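Side-chain contact in oxidoreductase (Ralstonia eutropha, PDB 3HJ9), which binds flavin mononucleotide and probably works as an oxidoreductase of the nitroreductase family: residues D95-L100 / E195-N200. Numbering follows the deposited sequence.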
ATOM      1  N   ASP A  95       8.731   9.262  -5.674  1.00 21.02           N
ATOM      2  CA  ASP A  95       8.408   9.995  -6.878  1.00 21.82           C
ATOM      3  C   ASP A  95       7.899   8.944  -7.854  1.00 21.10           C
ATOM      4  O   ASP A  95       8.462   7.843  -7.964  1.00 20.62           O
ATOM      5  CB  ASP A  95       9.638  10.677  -7.501  1.00 23.62           C
ATOM      6  CG  ASP A  95      10.162  11.849  -6.686  1.00 25.18           C
ATOM      7  OD1 ASP A  95       9.396  12.502  -5.933  1.00 27.33           O
ATOM      8  OD2 ASP A  95      11.377  12.140  -6.798  1.00 26.94           O
ATOM      9  N   VAL A  96       6.839   9.278  -8.568  1.00 19.82           N
ATOM     10  CA  VAL A  96       6.249   8.377  -9.503  1.00 19.76           C
ATOM     11  C   VAL A  96       6.688   8.772 -10.892  1.00 18.05           C
ATOM     12  O   VAL A  96       6.491   9.902 -11.318  1.00 17.85           O
ATOM     13  CB  VAL A  96       4.721   8.348  -9.389  1.00 20.48           C
ATOM     14  CG1 VAL A  96       4.160   7.446 -10.470  1.00 22.37           C
ATOM     15  CG2 VAL A  96       4.326   7.854  -8.017  1.00 21.83           C
ATOM     16  N   TYR A  97       7.251   7.806 -11.597  1.00 18.56           N
ATOM     17  CA  TYR A  97       7.682   7.952 -12.968  1.00 18.05           C
ATOM     18  C   TYR A  97       6.729   7.152 -13.811  1.00 17.84           C
ATOM     19  O   TYR A  97       6.171   6.160 -13.340  1.00 18.52           O
ATOM     20  CB  TYR A  97       9.114   7.443 -13.156  1.00 18.70           C
ATOM     21  CG  TYR A  97      10.164   8.386 -12.619  1.00 18.50           C
ATOM     22  CD1 TYR A  97      10.429   8.451 -11.249  1.00 19.56           C
ATOM     23  CD2 TYR A  97      10.895   9.215 -13.474  1.00 18.10           C
ATOM     24  CE1 TYR A  97      11.401   9.300 -10.739  1.00 18.06           C
ATOM     25  CE2 TYR A  97      11.859  10.070 -12.984  1.00 18.00           C
ATOM     26  CZ  TYR A  97      12.093  10.137 -11.604  1.00 19.01           C
ATOM     27  OH  TYR A  97      13.039  10.996 -11.127  1.00 19.92           O
ATOM     28  N   VAL A  98       6.581   7.554 -15.067  1.00 18.59           N
ATOM     29  CA  VAL A  98       5.684   6.872 -16.004  1.00 16.81           C
ATOM     30  C   VAL A  98       6.442   6.564 -17.293  1.00 16.16           C
ATOM     31  O   VAL A  98       6.923   7.497 -17.944  1.00 15.63           O
ATOM     32  CB  VAL A  98       4.430   7.757 -16.377  1.00 18.23           C
ATOM     33  CG1 VAL A  98       3.376   6.915 -17.034  1.00 17.86           C
ATOM     34  CG2 VAL A  98       3.846   8.462 -15.166  1.00 20.78           C
ATOM     35  N   ALA A  99       6.550   5.279 -17.659  1.00 14.72           N
ATOM     36  CA  ALA A  99       7.175   4.885 -18.934  1.00 15.34           C
ATOM     37  C   ALA A  99       6.059   4.801 -19.953  1.00 15.74           C
ATOM     38  O   ALA A  99       5.191   3.927 -19.837  1.00 16.03           O
ATOM     39  CB  ALA A  99       7.920   3.555 -18.827  1.00 12.53           C
ATOM     40  N   LEU A 100       6.034   5.756 -20.891  1.00 16.33           N
ATOM     41  CA  LEU A 100       5.104   5.754 -22.011  1.00 16.86           C
ATOM     42  C   LEU A 100       5.904   5.438 -23.278  1.00 16.57           C
ATOM     43  O   LEU A 100       7.147   5.565 -23.282  1.00 16.50           O
ATOM     44  CB  LEU A 100       4.446   7.114 -22.174  1.00 18.27           C
ATOM     45  CG  LEU A 100       3.474   7.520 -21.067  1.00 19.16           C
ATOM     46  CD1 LEU A 100       3.266   9.046 -21.111  1.00 19.92           C
ATOM     47  CD2 LEU A 100       2.141   6.721 -21.158  1.00 17.59           C
ATOM     48  N   GLU A 195      19.887   3.074 -13.998  1.00 20.66           N
ATOM     49  CA  GLU A 195      20.743   3.495 -15.128  1.00 21.17           C
ATOM     50  C   GLU A 195      19.913   3.828 -16.388  1.00 18.44           C
ATOM     51  O   GLU A 195      20.125   4.869 -17.013  1.00 15.58           O
ATOM     52  CB  GLU A 195      21.789   2.401 -15.432  1.00 24.21           C
ATOM     53  CG  GLU A 195      22.513   2.469 -16.789  1.00 28.00           C
ATOM     54  CD  GLU A 195      23.290   3.735 -16.994  1.00 31.32           C
ATOM     55  OE1 GLU A 195      23.671   4.359 -15.973  1.00 34.71           O
ATOM     56  OE2 GLU A 195      23.578   4.092 -18.171  1.00 34.25           O
ATOM     57  N   HIS A 196      18.986   2.950 -16.760  1.00 17.10           N
ATOM     58  CA  HIS A 196      18.123   3.191 -17.933  1.00 18.29           C
ATOM     59  C   HIS A 196      17.284   4.442 -17.771  1.00 17.70           C
ATOM     60  O   HIS A 196      17.108   5.186 -18.736  1.00 18.14           O
ATOM     61  CB  HIS A 196      17.230   1.989 -18.274  1.00 18.92           C
ATOM     62  CG  HIS A 196      17.995   0.800 -18.763  1.00 20.27           C
ATOM     63  ND1 HIS A 196      18.944   0.889 -19.748  1.00 21.85           N
ATOM     64  CD2 HIS A 196      17.934  -0.506 -18.418  1.00 21.61           C
ATOM     65  CE1 HIS A 196      19.455  -0.309 -19.977  1.00 22.76           C
ATOM     66  NE2 HIS A 196      18.851  -1.174 -19.187  1.00 22.00           N
HETATM   67  N   MSE A 197      16.833   4.695 -16.541  1.00 16.63           N
HETATM   68  CA  MSE A 197      16.024   5.851 -16.209  1.00 16.92           C
HETATM   69  C   MSE A 197      16.801   7.175 -15.990  1.00 16.92           C
HETATM   70  O   MSE A 197      16.147   8.201 -15.761  1.00 15.35           O
HETATM   71  CB  MSE A 197      15.175   5.552 -14.964  1.00 16.70           C
HETATM   72  CG  MSE A 197      14.120   4.469 -15.186  1.00 16.84           C
HETATM   73 SE   MSE A 197      13.288   4.053 -13.483  0.75 17.10          SE
HETATM   74  CE  MSE A 197      12.179   5.632 -13.230  1.00 16.56           C
ATOM     75  N   SER A 198      18.151   7.132 -16.036  1.00 15.89           N
ATOM     76  CA  SER A 198      19.037   8.297 -15.813  1.00 16.21           C
ATOM     77  C   SER A 198      18.766   8.939 -14.423  1.00 16.67           C
ATOM     78  O   SER A 198      18.752  10.156 -14.285  1.00 15.10           O
ATOM     79  CB  SER A 198      18.892   9.320 -16.951  1.00 17.47           C
ATOM     80  OG  SER A 198      19.073   8.712 -18.256  1.00 19.25           O
ATOM     81  N   LEU A 199      18.510   8.100 -13.419  1.00 17.53           N
ATOM     82  CA  LEU A 199      18.214   8.574 -12.052  1.00 17.82           C
ATOM     83  C   LEU A 199      19.498   9.043 -11.392  1.00 18.31           C
ATOM     84  O   LEU A 199      20.584   8.622 -11.776  1.00 16.04           O
ATOM     85  CB  LEU A 199      17.605   7.463 -11.185  1.00 17.99           C
ATOM     86  CG  LEU A 199      16.245   6.889 -11.517  1.00 18.94           C
ATOM     87  CD1 LEU A 199      15.839   5.786 -10.533  1.00 18.70           C
ATOM     88  CD2 LEU A 199      15.173   7.982 -11.608  1.00 19.58           C
ATOM     89  N   ASN A 200      19.362   9.908 -10.390  1.00 19.56           N
ATOM     90  CA  ASN A 200      20.500  10.379  -9.588  1.00 20.59           C
ATOM     91  C   ASN A 200      20.951   9.266  -8.668  1.00 19.17           C
ATOM     92  O   ASN A 200      20.193   8.306  -8.472  1.00 16.94           O
ATOM     93  CB  ASN A 200      20.096  11.571  -8.721  1.00 22.76           C
ATOM     94  CG  ASN A 200      19.685  12.762  -9.541  1.00 25.29           C
ATOM     95  OD1 ASN A 200      20.238  13.014 -10.610  1.00 28.43           O
ATOM     96  ND2 ASN A 200      18.718  13.513  -9.043  1.00 28.02           N
TER
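The Y97 ring is overlapped on one face by CE of M197, a selenomethionine at the end of helix 190-196. The site belongs to the FMN-dependent nitroreductase fold: strand 94-100 runs inside an antiparallel sheet between strands 103-108 and 137-144, and the chain leaving helix 190-196 passes over one side of that sheet before entering strand 203-212. A Schellman motif ends the helix, with S198 at positive phi and its N bonded to E195 O at 3.2 Å. On either side of S198 in the sequence, M197 and L199 both reach the same tyrosine.

M197 CE makes a CH-pi contact, 3.9 Å from the centroid of the Y97 ring and 30° off the ring normal. The methyl is shifted toward the root of the ring, with Y97 CG at 3.5 Å and Y97 CB close behind. The M197 chain runs extended through SE and then bends at chi3 (74°), which places CE rather than the selenium against the ring.

L199 takes the outer half of the tyrosine. Its CB does not point at the strand, but CD2 comes obliquely to the ring, 3.8 Å from Y97 CZ, as the two side chains run past each other in opposite directions. The two methyls therefore share the length of the ring, both on the same side of its plane, CE at the CB end and L199 CD2 at the phenol end.

Neighbouring strands complete the packing: V142 and L104 touch both Y97 and M197, while R106 also meets the tyrosine. The contact is buried and apolar, away from the flavin, although a bound methylpentanediol sits about 5 Å from the Y97 side chain. At the phenol end, Y97 OH meets L199 CD2 at 3.7 Å, a van der Waals touch.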